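Local coordinates for arylamine n-acetyltransferase (Mycobacterium smegmatis, PDB 1W5R), which catalyses the transfer of an acetyl group from acetyl-CoA to the nitrogen of arylamines, at residues L211-V216 with Y222-R227; L229-H232 with T237-I240; I240-D243 with Q247-D250; D250-V253 with G257-L260. The protein carries 1 engineered substitution. All blocks are in the same frame, centred on the assembly; numbering follows the deposited sequence.

Interaction 1 of 4, residues L211-V216 with Y222-R227; sequences LTVAVV and YNLRGR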
ATOM      1  N   LEU A 211      -9.491   2.461 -17.274  1.00  9.03           N
ATOM      2  CA  LEU A 211      -9.330   3.714 -16.553  1.00  9.22           C
ATOM      3  C   LEU A 211      -7.895   3.853 -16.064  1.00  8.80           C
ATOM      4  O   LEU A 211      -7.402   2.969 -15.354  1.00  8.82           O
ATOM      5  CB  LEU A 211     -10.255   3.700 -15.330  1.00  9.52           C
ATOM      6  CG  LEU A 211     -10.044   4.807 -14.294  1.00 10.90           C
ATOM      7  CD1 LEU A 211     -10.592   6.119 -14.804  1.00 13.45           C
ATOM      8  CD2 LEU A 211     -10.699   4.449 -12.961  1.00 11.86           C
ATOM      9  N   THR A 212      -7.237   4.956 -16.426  1.00  8.22           N
ATOM     10  CA  THR A 212      -5.899   5.262 -15.911  1.00  7.87           C
ATOM     11  C   THR A 212      -5.921   6.654 -15.300  1.00  7.73           C
ATOM     12  O   THR A 212      -6.336   7.619 -15.955  1.00  8.32           O
ATOM     13  CB  THR A 212      -4.817   5.237 -17.001  1.00  8.06           C
ATOM     14  OG1 THR A 212      -4.710   3.918 -17.537  1.00 10.83           O
ATOM     15  CG2 THR A 212      -3.456   5.664 -16.436  1.00  9.68           C
ATOM     16  N   VAL A 213      -5.493   6.745 -14.043  1.00  7.85           N
ATOM     17  CA  VAL A 213      -5.382   8.021 -13.340  1.00  8.38           C
ATOM     18  C   VAL A 213      -4.021   8.051 -12.660  1.00  8.29           C
ATOM     19  O   VAL A 213      -3.590   7.050 -12.087  1.00  9.63           O
ATOM     20  CB  VAL A 213      -6.533   8.203 -12.301  1.00  8.89           C
ATOM     21  CG1 VAL A 213      -6.475   9.589 -11.665  1.00  9.84           C
ATOM     22  CG2 VAL A 213      -7.890   8.003 -12.953  1.00 10.13           C
ATOM     23  N   ALA A 214      -3.312   9.176 -12.734  1.00  7.67           N
ATOM     24  CA  ALA A 214      -1.988   9.215 -12.118  1.00  8.11           C
ATOM     25  C   ALA A 214      -1.623  10.603 -11.632  1.00  8.35           C
ATOM     26  O   ALA A 214      -2.185  11.602 -12.087  1.00  8.36           O
ATOM     27  CB  ALA A 214      -0.916   8.693 -13.089  1.00  8.33           C
ATOM     28  N   VAL A 215      -0.684  10.662 -10.698  1.00  8.60           N
ATOM     29  CA  VAL A 215      -0.143  11.947 -10.251  1.00  9.38           C
ATOM     30  C   VAL A 215       1.231  11.651  -9.662  1.00  9.48           C
ATOM     31  O   VAL A 215       1.499  10.517  -9.257  1.00 10.63           O
ATOM     32  CB  VAL A 215      -1.076  12.660  -9.235  1.00  9.21           C
ATOM     33  CG1 VAL A 215      -1.040  11.978  -7.851  1.00 11.01           C
ATOM     34  CG2 VAL A 215      -0.750  14.151  -9.159  1.00 11.03           C
ATOM     35  N   VAL A 216       2.105  12.654  -9.633  1.00 10.09           N
ATOM     36  CA  VAL A 216       3.453  12.429  -9.112  1.00 10.31           C
ATOM     37  C   VAL A 216       3.817  13.535  -8.138  1.00 10.75           C
ATOM     38  O   VAL A 216       3.820  14.713  -8.504  1.00 11.17           O
ATOM     39  CB  VAL A 216       4.526  12.360 -10.236  1.00 10.21           C
ATOM     40  CG1 VAL A 216       5.915  12.080  -9.645  1.00 11.00           C
ATOM     41  CG2 VAL A 216       4.169  11.277 -11.248  1.00  9.24           C
ATOM     42  N   TYR A 222       2.089   7.814  -8.351  1.00 10.56           N
ATOM     43  CA  TYR A 222       0.804   7.147  -8.153  1.00 10.41           C
ATOM     44  C   TYR A 222       0.198   6.807  -9.490  1.00 10.74           C
ATOM     45  O   TYR A 222       0.071   7.677 -10.347  1.00 11.00           O
ATOM     46  CB  TYR A 222      -0.161   8.070  -7.394  1.00 11.45           C
ATOM     47  CG  TYR A 222       0.328   8.414  -6.013  1.00 12.33           C
ATOM     48  CD1 TYR A 222       1.226   9.463  -5.815  1.00 12.77           C
ATOM     49  CD2 TYR A 222      -0.103   7.685  -4.904  1.00 13.77           C
ATOM     50  CE1 TYR A 222       1.678   9.777  -4.547  1.00 15.19           C
ATOM     51  CE2 TYR A 222       0.353   7.993  -3.622  1.00 14.64           C
ATOM     52  CZ  TYR A 222       1.234   9.041  -3.450  1.00 14.86           C
ATOM     53  OH  TYR A 222       1.705   9.344  -2.185  1.00 16.22           O
ATOM     54  N   ASN A 223      -0.164   5.535  -9.672  1.00  9.98           N
ATOM     55  CA  ASN A 223      -0.775   5.116 -10.926  1.00 10.11           C
ATOM     56  C   ASN A 223      -1.907   4.138 -10.698  1.00  9.93           C
ATOM     57  O   ASN A 223      -1.671   3.007 -10.251  1.00 11.11           O
ATOM     58  CB  ASN A 223       0.228   4.502 -11.891  1.00 11.53           C
ATOM     59  CG  ASN A 223      -0.376   4.312 -13.266  1.00 14.25           C
ATOM     60  OD1 ASN A 223      -0.665   5.278 -13.942  1.00 17.17           O
ATOM     61  ND2 ASN A 223      -0.632   3.071 -13.645  1.00 19.02           N
ATOM     62  N   LEU A 224      -3.118   4.592 -11.000  1.00  9.40           N
ATOM     63  CA  LEU A 224      -4.325   3.779 -10.869  1.00 10.26           C
ATOM     64  C   LEU A 224      -4.701   3.232 -12.240  1.00  9.65           C
ATOM     65  O   LEU A 224      -4.837   4.001 -13.187  1.00  9.68           O
ATOM     66  CB  LEU A 224      -5.465   4.661 -10.353  1.00 11.32           C
ATOM     67  CG  LEU A 224      -6.852   4.016 -10.206  1.00 11.85           C
ATOM     68  CD1 LEU A 224      -6.868   3.103  -8.968  1.00 13.62           C
ATOM     69  CD2 LEU A 224      -7.955   5.062 -10.085  1.00 12.32           C
ATOM     70  N   ARG A 225      -4.833   1.911 -12.353  1.00  9.30           N
ATOM     71  CA  ARG A 225      -5.452   1.299 -13.517  1.00  9.16           C
ATOM     72  C   ARG A 225      -6.623   0.484 -12.992  1.00 10.05           C
ATOM     73  O   ARG A 225      -6.428  -0.451 -12.206  1.00  9.75           O
ATOM     74  CB  ARG A 225      -4.461   0.413 -14.287  1.00  9.31           C
ATOM     75  CG  ARG A 225      -5.025  -0.291 -15.532  1.00  9.93           C
ATOM     76  CD  ARG A 225      -5.451   0.720 -16.600  1.00 10.62           C
ATOM     77  NE  ARG A 225      -6.078   0.043 -17.738  1.00 11.18           N
ATOM     78  CZ  ARG A 225      -6.416   0.643 -18.881  1.00 11.51           C
ATOM     79  NH1 ARG A 225      -6.184   1.939 -19.053  1.00 12.26           N
ATOM     80  NH2 ARG A 225      -6.984  -0.070 -19.852  1.00 12.09           N
ATOM     81  N   GLY A 226      -7.836   0.848 -13.387  1.00 10.03           N
ATOM     82  CA  GLY A 226      -9.012   0.132 -12.869  1.00 10.52           C
ATOM     83  C   GLY A 226      -9.064   0.213 -11.342  1.00 10.79           C
ATOM     84  O   GLY A 226      -8.995   1.302 -10.767  1.00 10.67           O
ATOM     85  N   ARG A 227      -9.189  -0.943 -10.671  1.00 10.85           N
ATOM     86  CA  ARG A 227      -9.237  -1.000  -9.200  1.00 11.35           C
ATOM     87  C   ARG A 227      -7.868  -0.968  -8.509  1.00 11.28           C
ATOM     88  O   ARG A 227      -7.790  -0.908  -7.270  1.00 12.07           O
ATOM     89  CB  ARG A 227      -9.943  -2.285  -8.755  1.00 11.63           C
ATOM     90  CG  ARG A 227      -9.113  -3.524  -9.015  1.00 12.78           C
ATOM     91  CD  ARG A 227      -9.709  -4.751  -8.329  1.00 13.52           C
ATOM     92  NE  ARG A 227     -10.822  -5.346  -9.061  1.00 14.44           N
ATOM     93  CZ  ARG A 227     -12.050  -5.536  -8.571  1.00 15.14           C
ATOM     94  NH1 ARG A 227     -12.374  -5.137  -7.344  1.00 15.09           N
ATOM     95  NH2 ARG A 227     -12.960  -6.126  -9.341  1.00 16.23           N
TER

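Interaction 2 of 4, residues L229-H232 with T237-I240; sequences LAVH and TEHI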
ATOM      1  N   LEU A 229      -4.305   0.546  -7.597  1.00 11.98           N
ATOM      2  CA  LEU A 229      -3.472   1.718  -7.408  1.00 12.45           C
ATOM      3  C   LEU A 229      -2.051   1.299  -7.069  1.00 12.18           C
ATOM      4  O   LEU A 229      -1.799   0.701  -6.013  1.00 12.42           O
ATOM      5  CB  LEU A 229      -4.054   2.615  -6.319  1.00 12.77           C
ATOM      6  CG  LEU A 229      -3.222   3.799  -5.840  1.00 13.96           C
ATOM      7  CD1 LEU A 229      -2.919   4.748  -7.007  1.00 14.71           C
ATOM      8  CD2 LEU A 229      -3.943   4.553  -4.736  1.00 14.75           C
ATOM      9  N   ALA A 230      -1.116   1.590  -7.967  1.00 12.10           N
ATOM     10  CA  ALA A 230       0.305   1.354  -7.691  1.00 11.71           C
ATOM     11  C   ALA A 230       0.971   2.624  -7.163  1.00 12.68           C
ATOM     12  O   ALA A 230       0.730   3.730  -7.678  1.00 13.12           O
ATOM     13  CB  ALA A 230       1.025   0.879  -8.950  1.00 12.18           C
ATOM     14  N   VAL A 231       1.816   2.463  -6.151  1.00 13.34           N
ATOM     15  CA  VAL A 231       2.598   3.566  -5.613  1.00 13.95           C
ATOM     16  C   VAL A 231       4.066   3.138  -5.626  1.00 13.93           C
ATOM     17  O   VAL A 231       4.421   2.091  -5.090  1.00 14.57           O
ATOM     18  CB  VAL A 231       2.166   3.929  -4.163  1.00 14.17           C
ATOM     19  CG1 VAL A 231       2.917   5.172  -3.697  1.00 15.19           C
ATOM     20  CG2 VAL A 231       0.649   4.134  -4.063  1.00 15.55           C
ATOM     21  N   HIS A 232       4.916   3.936  -6.257  1.00 14.05           N
ATOM     22  CA  HIS A 232       6.353   3.718  -6.213  1.00 14.20           C
ATOM     23  C   HIS A 232       6.988   4.816  -5.373  1.00 14.36           C
ATOM     24  O   HIS A 232       6.869   6.003  -5.687  1.00 12.88           O
ATOM     25  CB  HIS A 232       6.950   3.716  -7.631  1.00 15.11           C
ATOM     26  CG  HIS A 232       6.719   2.443  -8.383  1.00 17.47           C
ATOM     27  ND1 HIS A 232       7.355   2.154  -9.572  1.00 19.20           N
ATOM     28  CD2 HIS A 232       5.915   1.387  -8.122  1.00 19.77           C
ATOM     29  CE1 HIS A 232       6.958   0.971 -10.006  1.00 20.35           C
ATOM     30  NE2 HIS A 232       6.081   0.487  -9.146  1.00 20.87           N
ATOM     31  N   THR A 237       7.377  -0.537  -3.014  1.00 16.04           N
ATOM     32  CA  THR A 237       6.241  -0.402  -3.908  1.00 16.87           C
ATOM     33  C   THR A 237       5.009  -0.699  -3.062  1.00 16.75           C
ATOM     34  O   THR A 237       5.102  -1.446  -2.082  1.00 17.16           O
ATOM     35  CB  THR A 237       6.350  -1.402  -5.067  1.00 17.62           C
ATOM     36  OG1 THR A 237       7.525  -1.111  -5.832  1.00 19.42           O
ATOM     37  CG2 THR A 237       5.145  -1.344  -5.985  1.00 20.04           C
ATOM     38  N   GLU A 238       3.882  -0.084  -3.412  1.00 15.90           N
ATOM     39  CA  GLU A 238       2.590  -0.389  -2.801  1.00 16.58           C
ATOM     40  C   GLU A 238       1.586  -0.722  -3.882  1.00 16.03           C
ATOM     41  O   GLU A 238       1.570  -0.088  -4.943  1.00 15.84           O
ATOM     42  CB  GLU A 238       2.063   0.795  -1.995  1.00 16.61           C
ATOM     43  CG  GLU A 238       3.071   1.430  -1.062  1.00 18.32           C
ATOM     44  CD  GLU A 238       2.520   2.633  -0.320  1.00 19.37           C
ATOM     45  OE1 GLU A 238       1.299   2.917  -0.413  1.00 21.73           O
ATOM     46  OE2 GLU A 238       3.319   3.297   0.371  1.00 23.87           O
ATOM     47  N   HIS A 239       0.759  -1.722  -3.618  1.00 15.42           N
ATOM     48  CA  HIS A 239      -0.348  -2.055  -4.487  1.00 15.54           C
ATOM     49  C   HIS A 239      -1.628  -2.041  -3.679  1.00 15.22           C
ATOM     50  O   HIS A 239      -1.822  -2.883  -2.803  1.00 15.15           O
ATOM     51  CB  HIS A 239      -0.114  -3.396  -5.188  1.00 16.26           C
ATOM     52  CG  HIS A 239       1.054  -3.378  -6.130  1.00 21.13           C
ATOM     53  ND1 HIS A 239       1.145  -2.492  -7.182  1.00 24.63           N
ATOM     54  CD2 HIS A 239       2.184  -4.125  -6.171  1.00 24.51           C
ATOM     55  CE1 HIS A 239       2.278  -2.693  -7.830  1.00 25.37           C
ATOM     56  NE2 HIS A 239       2.928  -3.680  -7.236  1.00 26.72           N
ATOM     57  N   ILE A 240      -2.476  -1.057  -3.950  1.00 14.22           N
ATOM     58  CA  ILE A 240      -3.755  -0.916  -3.278  1.00 14.12           C
ATOM     59  C   ILE A 240      -4.840  -1.435  -4.216  1.00 14.13           C
ATOM     60  O   ILE A 240      -5.005  -0.939  -5.346  1.00 14.08           O
ATOM     61  CB  ILE A 240      -3.997   0.559  -2.849  1.00 14.51           C
ATOM     62  CG1 ILE A 240      -2.896   1.009  -1.879  1.00 15.48           C
ATOM     63  CG2 ILE A 240      -5.385   0.737  -2.248  1.00 15.99           C
ATOM     64  CD1 ILE A 240      -2.692   2.504  -1.794  1.00 20.66           C
TER

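Interaction 3 of 4, residues I240-D243 with Q247-D250; sequences IRFD and QVLD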
ATOM      1  N   ILE A 240      -2.476  -1.057  -3.950  1.00 14.22           N
ATOM      2  CA  ILE A 240      -3.755  -0.916  -3.278  1.00 14.12           C
ATOM      3  C   ILE A 240      -4.840  -1.435  -4.216  1.00 14.13           C
ATOM      4  O   ILE A 240      -5.005  -0.939  -5.346  1.00 14.08           O
ATOM      5  CB  ILE A 240      -3.997   0.559  -2.849  1.00 14.51           C
ATOM      6  CG1 ILE A 240      -2.896   1.009  -1.879  1.00 15.48           C
ATOM      7  CG2 ILE A 240      -5.385   0.737  -2.248  1.00 15.99           C
ATOM      8  CD1 ILE A 240      -2.692   2.504  -1.794  1.00 20.66           C
ATOM      9  N   ARG A 241      -5.571  -2.450  -3.767  1.00 14.02           N
ATOM     10  CA  ARG A 241      -6.641  -3.036  -4.577  1.00 14.54           C
ATOM     11  C   ARG A 241      -7.993  -2.646  -3.993  1.00 14.81           C
ATOM     12  O   ARG A 241      -8.377  -3.096  -2.909  1.00 15.04           O
ATOM     13  CB  ARG A 241      -6.495  -4.561  -4.651  1.00 15.09           C
ATOM     14  CG  ARG A 241      -7.526  -5.253  -5.536  1.00 15.46           C
ATOM     15  CD  ARG A 241      -7.480  -6.779  -5.386  1.00 16.62           C
ATOM     16  NE  ARG A 241      -8.449  -7.437  -6.264  1.00 18.85           N
ATOM     17  CZ  ARG A 241      -9.754  -7.565  -6.001  1.00 18.73           C
ATOM     18  NH1 ARG A 241     -10.287  -7.067  -4.891  1.00 19.17           N
ATOM     19  NH2 ARG A 241     -10.533  -8.184  -6.873  1.00 20.03           N
ATOM     20  N   PHE A 242      -8.718  -1.800  -4.712  1.00 14.67           N
ATOM     21  CA  PHE A 242     -10.041  -1.373  -4.285  1.00 15.04           C
ATOM     22  C   PHE A 242     -11.086  -2.449  -4.525  1.00 15.65           C
ATOM     23  O   PHE A 242     -11.016  -3.220  -5.486  1.00 15.22           O
ATOM     24  CB  PHE A 242     -10.401  -0.072  -5.011  1.00 14.14           C
ATOM     25  CG  PHE A 242      -9.536   1.083  -4.608  1.00 14.06           C
ATOM     26  CD1 PHE A 242      -8.649   1.675  -5.527  1.00 14.84           C
ATOM     27  CD2 PHE A 242      -9.557   1.563  -3.298  1.00 14.46           C
ATOM     28  CE1 PHE A 242      -7.834   2.737  -5.134  1.00 15.37           C
ATOM     29  CE2 PHE A 242      -8.756   2.629  -2.909  1.00 14.95           C
ATOM     30  CZ  PHE A 242      -7.885   3.214  -3.831  1.00 14.95           C
ATOM     31  N   ASP A 243     -12.046  -2.515  -3.604  1.00 16.90           N
ATOM     32  CA  ASP A 243     -13.081  -3.531  -3.645  1.00 18.36           C
ATOM     33  C   ASP A 243     -14.063  -3.345  -4.796  1.00 18.50           C
ATOM     34  O   ASP A 243     -14.465  -4.328  -5.420  1.00 19.01           O
ATOM     35  CB  ASP A 243     -13.866  -3.535  -2.334  1.00 18.69           C
ATOM     36  CG  ASP A 243     -13.193  -4.344  -1.245  1.00 20.80           C
ATOM     37  OD1 ASP A 243     -12.124  -4.949  -1.488  1.00 21.98           O
ATOM     38  OD2 ASP A 243     -13.761  -4.372  -0.134  1.00 23.27           O
ATOM     39  N   GLN A 247     -15.113   2.927  -4.167  1.00 18.10           N
ATOM     40  CA  GLN A 247     -13.807   3.229  -3.589  1.00 18.18           C
ATOM     41  C   GLN A 247     -12.897   3.853  -4.653  1.00 17.11           C
ATOM     42  O   GLN A 247     -12.123   4.757  -4.346  1.00 17.93           O
ATOM     43  CB  GLN A 247     -13.133   1.977  -3.008  1.00 18.42           C
ATOM     44  CG  GLN A 247     -13.709   1.502  -1.671  1.00 20.40           C
ATOM     45  CD  GLN A 247     -14.945   0.642  -1.829  1.00 22.45           C
ATOM     46  OE1 GLN A 247     -15.860   0.705  -1.004  1.00 26.40           O
ATOM     47  NE2 GLN A 247     -14.984  -0.174  -2.872  1.00 22.68           N
ATOM     48  N   VAL A 248     -13.020   3.365  -5.893  1.00 17.44           N
ATOM     49  CA  VAL A 248     -12.262   3.923  -7.019  1.00 16.55           C
ATOM     50  C   VAL A 248     -12.653   5.391  -7.213  1.00 16.08           C
ATOM     51  O   VAL A 248     -11.790   6.265  -7.267  1.00 16.55           O
ATOM     52  CB  VAL A 248     -12.440   3.105  -8.321  1.00 16.00           C
ATOM     53  CG1 VAL A 248     -11.755   3.819  -9.501  1.00 15.58           C
ATOM     54  CG2 VAL A 248     -11.853   1.711  -8.156  1.00 16.38           C
ATOM     55  N   LEU A 249     -13.961   5.655  -7.265  1.00 17.10           N
ATOM     56  CA  LEU A 249     -14.451   7.023  -7.354  1.00 17.90           C
ATOM     57  C   LEU A 249     -14.019   7.918  -6.193  1.00 17.98           C
ATOM     58  O   LEU A 249     -13.672   9.086  -6.399  1.00 18.30           O
ATOM     59  CB  LEU A 249     -15.972   7.051  -7.543  1.00 18.54           C
ATOM     60  CG  LEU A 249     -16.458   7.185  -8.985  1.00 19.69           C
ATOM     61  CD1 LEU A 249     -16.280   5.898  -9.759  1.00 20.82           C
ATOM     62  CD2 LEU A 249     -17.911   7.644  -9.008  1.00 21.32           C
ATOM     63  N   ASP A 250     -14.011   7.371  -4.970  1.00 18.95           N
ATOM     64  CA  ASP A 250     -13.488   8.133  -3.838  1.00 20.20           C
ATOM     65  C   ASP A 250     -12.017   8.500  -4.038  1.00 19.72           C
ATOM     66  O   ASP A 250     -11.623   9.624  -3.744  1.00 20.25           O
ATOM     67  CB  ASP A 250     -13.670   7.399  -2.505  1.00 20.96           C
ATOM     68  CG  ASP A 250     -12.918   8.081  -1.362  1.00 23.01           C
ATOM     69  OD1 ASP A 250     -11.893   7.522  -0.911  1.00 26.64           O
ATOM     70  OD2 ASP A 250     -13.320   9.193  -0.937  1.00 25.64           O
TER

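Interaction 4 of 4, residues D250-V253 with G257-L260; sequences DAIV and GIDL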
ATOM      1  N   ASP A 250     -14.011   7.371  -4.970  1.00 18.95           N
ATOM      2  CA  ASP A 250     -13.488   8.133  -3.838  1.00 20.20           C
ATOM      3  C   ASP A 250     -12.017   8.500  -4.038  1.00 19.72           C
ATOM      4  O   ASP A 250     -11.623   9.624  -3.744  1.00 20.25           O
ATOM      5  CB  ASP A 250     -13.670   7.399  -2.505  1.00 20.96           C
ATOM      6  CG  ASP A 250     -12.918   8.081  -1.362  1.00 23.01           C
ATOM      7  OD1 ASP A 250     -11.893   7.522  -0.911  1.00 26.64           O
ATOM      8  OD2 ASP A 250     -13.320   9.193  -0.937  1.00 25.64           O
ATOM      9  N   ALA A 251     -11.214   7.557  -4.545  1.00 19.97           N
ATOM     10  CA  ALA A 251      -9.801   7.816  -4.820  1.00 19.70           C
ATOM     11  C   ALA A 251      -9.664   8.906  -5.879  1.00 19.48           C
ATOM     12  O   ALA A 251      -8.875   9.839  -5.727  1.00 19.74           O
ATOM     13  CB  ALA A 251      -9.089   6.538  -5.254  1.00 19.96           C
ATOM     14  N   ILE A 252     -10.474   8.801  -6.932  1.00 19.38           N
ATOM     15  CA  ILE A 252     -10.446   9.774  -8.023  1.00 19.54           C
ATOM     16  C   ILE A 252     -10.680  11.200  -7.497  1.00 19.84           C
ATOM     17  O   ILE A 252      -9.951  12.128  -7.830  1.00 19.35           O
ATOM     18  CB  ILE A 252     -11.466   9.386  -9.116  1.00 18.85           C
ATOM     19  CG1 ILE A 252     -10.962   8.172  -9.910  1.00 19.07           C
ATOM     20  CG2 ILE A 252     -11.754  10.565 -10.057  1.00 18.23           C
ATOM     21  CD1 ILE A 252     -11.997   7.583 -10.868  1.00 19.59           C
ATOM     22  N   VAL A 253     -11.681  11.349  -6.638  1.00 21.41           N
ATOM     23  CA  VAL A 253     -12.053  12.674  -6.120  1.00 23.31           C
ATOM     24  C   VAL A 253     -11.077  13.186  -5.047  1.00 24.18           C
ATOM     25  O   VAL A 253     -10.634  14.336  -5.093  1.00 24.44           O
ATOM     26  CB  VAL A 253     -13.501  12.660  -5.565  1.00 23.83           C
ATOM     27  CG1 VAL A 253     -13.888  14.028  -5.008  1.00 24.26           C
ATOM     28  CG2 VAL A 253     -14.473  12.255  -6.648  1.00 23.55           C
ATOM     29  N   GLY A 257      -7.825  14.443  -6.733  1.00 20.14           N
ATOM     30  CA  GLY A 257      -8.303  15.826  -6.823  1.00 19.64           C
ATOM     31  C   GLY A 257      -9.121  16.170  -8.056  1.00 19.44           C
ATOM     32  O   GLY A 257      -9.132  17.329  -8.491  1.00 19.72           O
ATOM     33  N   ILE A 258      -9.809  15.177  -8.617  1.00 19.03           N
ATOM     34  CA  ILE A 258     -10.616  15.381  -9.824  1.00 18.98           C
ATOM     35  C   ILE A 258     -12.084  15.594  -9.454  1.00 21.23           C
ATOM     36  O   ILE A 258     -12.682  14.784  -8.736  1.00 21.40           O
ATOM     37  CB  ILE A 258     -10.487  14.195 -10.826  1.00 18.25           C
ATOM     38  CG1 ILE A 258      -9.036  14.063 -11.308  1.00 16.72           C
ATOM     39  CG2 ILE A 258     -11.448  14.378 -12.025  1.00 17.36           C
ATOM     40  CD1 ILE A 258      -8.732  12.717 -11.986  1.00 17.27           C
ATOM     41  N   ASP A 259     -12.647  16.684  -9.970  1.00 23.55           N
ATOM     42  CA  ASP A 259     -14.056  17.018  -9.770  1.00 25.93           C
ATOM     43  C   ASP A 259     -14.945  16.247 -10.751  1.00 26.98           C
ATOM     44  O   ASP A 259     -14.967  16.556 -11.945  1.00 27.70           O
ATOM     45  CB  ASP A 259     -14.255  18.532  -9.933  1.00 26.25           C
ATOM     46  CG  ASP A 259     -15.722  18.956  -9.830  1.00 27.58           C
ATOM     47  OD1 ASP A 259     -16.533  18.215  -9.233  1.00 29.32           O
ATOM     48  OD2 ASP A 259     -16.055  20.041 -10.347  1.00 29.81           O
ATOM     49  N   LEU A 260     -15.669  15.252 -10.240  1.00 28.43           N
ATOM     50  CA  LEU A 260     -16.571  14.424 -11.061  1.00 29.64           C
ATOM     51  C   LEU A 260     -17.947  15.060 -11.303  1.00 30.58           C
ATOM     52  O   LEU A 260     -18.731  14.574 -12.126  1.00 30.57           O
ATOM     53  CB  LEU A 260     -16.727  13.025 -10.461  1.00 29.83           C
ATOM     54  CG  LEU A 260     -15.520  12.078 -10.453  1.00 30.16           C
ATOM     55  CD1 LEU A 260     -15.873  10.804  -9.711  1.00 30.68           C
ATOM     56  CD2 LEU A 260     -15.042  11.749 -11.866  1.00 29.73           C
TER

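Interaction 1 of 4, residues L211-V216 with Y222-R227
Val213 and Val215 face Leu224 and Tyr222 as the two hydrogen-bonded pairs of an antiparallel beta hairpin, with the strand axes 4.6 Å apart. Backbone bonds run both ways within each pair, the shortest from Leu224 N to Val213 O at 2.7 Å. Beyond the strand end, Gly226 N donates to Leu211 O and carries the register one step further. At the non-hydrogen-bonded pair Thr212-Arg225, CA-H...O contacts supplement the ladder: Thr212 CA lies 3.2 Å from Leu224 O.

One side-chain hydrogen bond joins the strands: Arg225 NH1 reaches Thr212 OG1 at 2.9 Å, with the hydroxyl oxygen at the guanidinium edge and almost in its plane. A bend at chi2 (64°) in an otherwise extended arginine swings the guanidinium back across the start of the neighbouring strand, with Leu211 N, just before it, over one face. NE of Arg225 also pairs with the C-terminal carboxylate of Thr278.

Apolar contacts line the opposite face of the sheet. Leu224 CD2 lies 4.0 Å from Leu211 CD2 and 4.1 Å from Val213 CB, while Val215 CG1 runs beside Tyr222 CD1.

Helix 245-255 packs on this face, through Val248 against Leu211 and Leu224. Helix 206-209 meets Thr212 and Arg225 on the other, while strands 41-42 and 228-233 flank the hairpin within the sheet.

Interaction 2 of 4, residues L229-H232 with T237-I240
Glu238 lies alongside Val231, both side chains pointing the same way from a hydrogen-bonded antiparallel pair. Glu238 CB sits 3.8 Å from Val231 CB, and CG and CD continue past that same atom. With CG set beside the backbone N (chi1 -47°) and the chain extended beyond it, the carboxylate is carried along the valine, and OE1 ends 3.9 Å from Val231 CG2. OE2 forms a salt bridge with Arg233 NE, just beyond the strand segment.

Further along this face, Leu229 CD2 touches Ile240 CD1 at 3.8 Å. On the other face, His232 CD2 meets Thr237 CG2 at 3.6 Å, and Ala230 CB approaches the edge of the His239 ring, 3.8 Å from ND1. Four backbone hydrogen bonds, reciprocal within each pair, join the hairpin; Ile240 N to Leu229 O is nearly straight at 175°.

Strand 236-242 also pairs antiparallel with a strand of the second subunit, which continues the sheet from one subunit into the other. Apolar packing and backbone bonds thus hold the hairpin together, while the glutamate lends its aliphatic part to the valine and its charge to an arginine.

Interaction 3 of 4, residues I240-D243 with Q247-D250
The CA atoms of Phe242 and Gln247 are 6.0 Å apart, the nearest CA pair of the two segments, as the chain leaves strand 236-242 through a short turn and enters helix 245-255. Side chains bridge the gap. Gln247 CB presses on Phe242 CD2 at 3.6 Å, and the side chains run past one another in antiparallel fashion, the amide tilted 23° from the ring plane.

The phenyl ring is sandwiched between the two elements. Ile240 CG2, from its own strand, lies 3.8 Å above one face, and the backbone carbonyl oxygen of Gln247 lies over the opposite face, neither centred on the ring. Val248 CG2 approaches Phe242 CB to 3.9 Å and reaches CD1 as well.

Gln247 is bent at chi2 (83°), which brings its amide back beside the turn: NE2 rests 3.6 Å from Asp243 CB and makes a weak hydrogen bond to Ser244 OG. The carboxylate of Asp243 is engaged elsewhere, since OD1 forms a salt bridge with Arg173 of the second subunit. Arg227 NH1 binds the carbonyl oxygens of both Phe242 and Asp243.

Strand and helix are therefore joined here by dispersion contacts centred on an aromatic ring. The polar groups at the margin bind instead to the turn, to Arg227 and to the second subunit, so the strand-to-helix corner takes part in the dimer contact.

Interaction 4 of 4, residues D250-V253 with G257-L260
The peptide carbonyl of Ile252 is the flat group that receives a bond here: Ile258 N reaches Ile252 O at 3.2 Å, tilted 21° from the carbonyl plane. Ile258 CB follows its own N to the same oxygen, at 3.7 Å. The next residue, Val253, places its CA 3.4 Å from Ile258 O in a CA-H...O contact.

The bond spans six residues near the end of helix 245-255, just after a wider pi-type turn at 251-253. The arrangement is that of a helix terminated by a glycine: Gly257 is the first residue to leave the helical conformation, with positive phi (70°), the point where the chain departs from the helix and then crosses its last turns.

Apolar side chains fill the angle between the helix and the outgoing chain. A chi1 of -73° turns CG2 of Ile252 toward that chain, where it is met by Ile258 CB and by Leu260 CD2, each at 3.9 Å; the Leu260 side chain crosses that of Ile252 at about a right angle. The other leucine methyl, CD1, lies 3.7 Å from Val253 CG2. Leu44 of helix 44-47 packs against both Ile258 and Leu260, and Leu211 reaches Ile252.

The Ile258 N to Ile252 O bond thus ties the departing chain to the helix, while branched aliphatic groups supply most of the contact.

How the interactions relate
From the N terminus, interaction 1 closes the short loop between strands 212-216 and 220-225, and interaction 2 the loop between strands 228-233 and 236-242. They follow in series, and strands 220-225 and 228-233 are neighbours, so the hairpins lie side by side in one antiparallel sheet. Interaction 3 starts at Ile240, where interaction 2 ends, and turns from the sheet into helix 245-255. Interaction 4 starts at Asp250, where interaction 3 ends, and closes the helix's far end. None nests within or crosses another. Packing returns to the start: residues 211-216 touch the segments of both interactions 3 and 4. Interactions 2 and 3 also touch the second subunit.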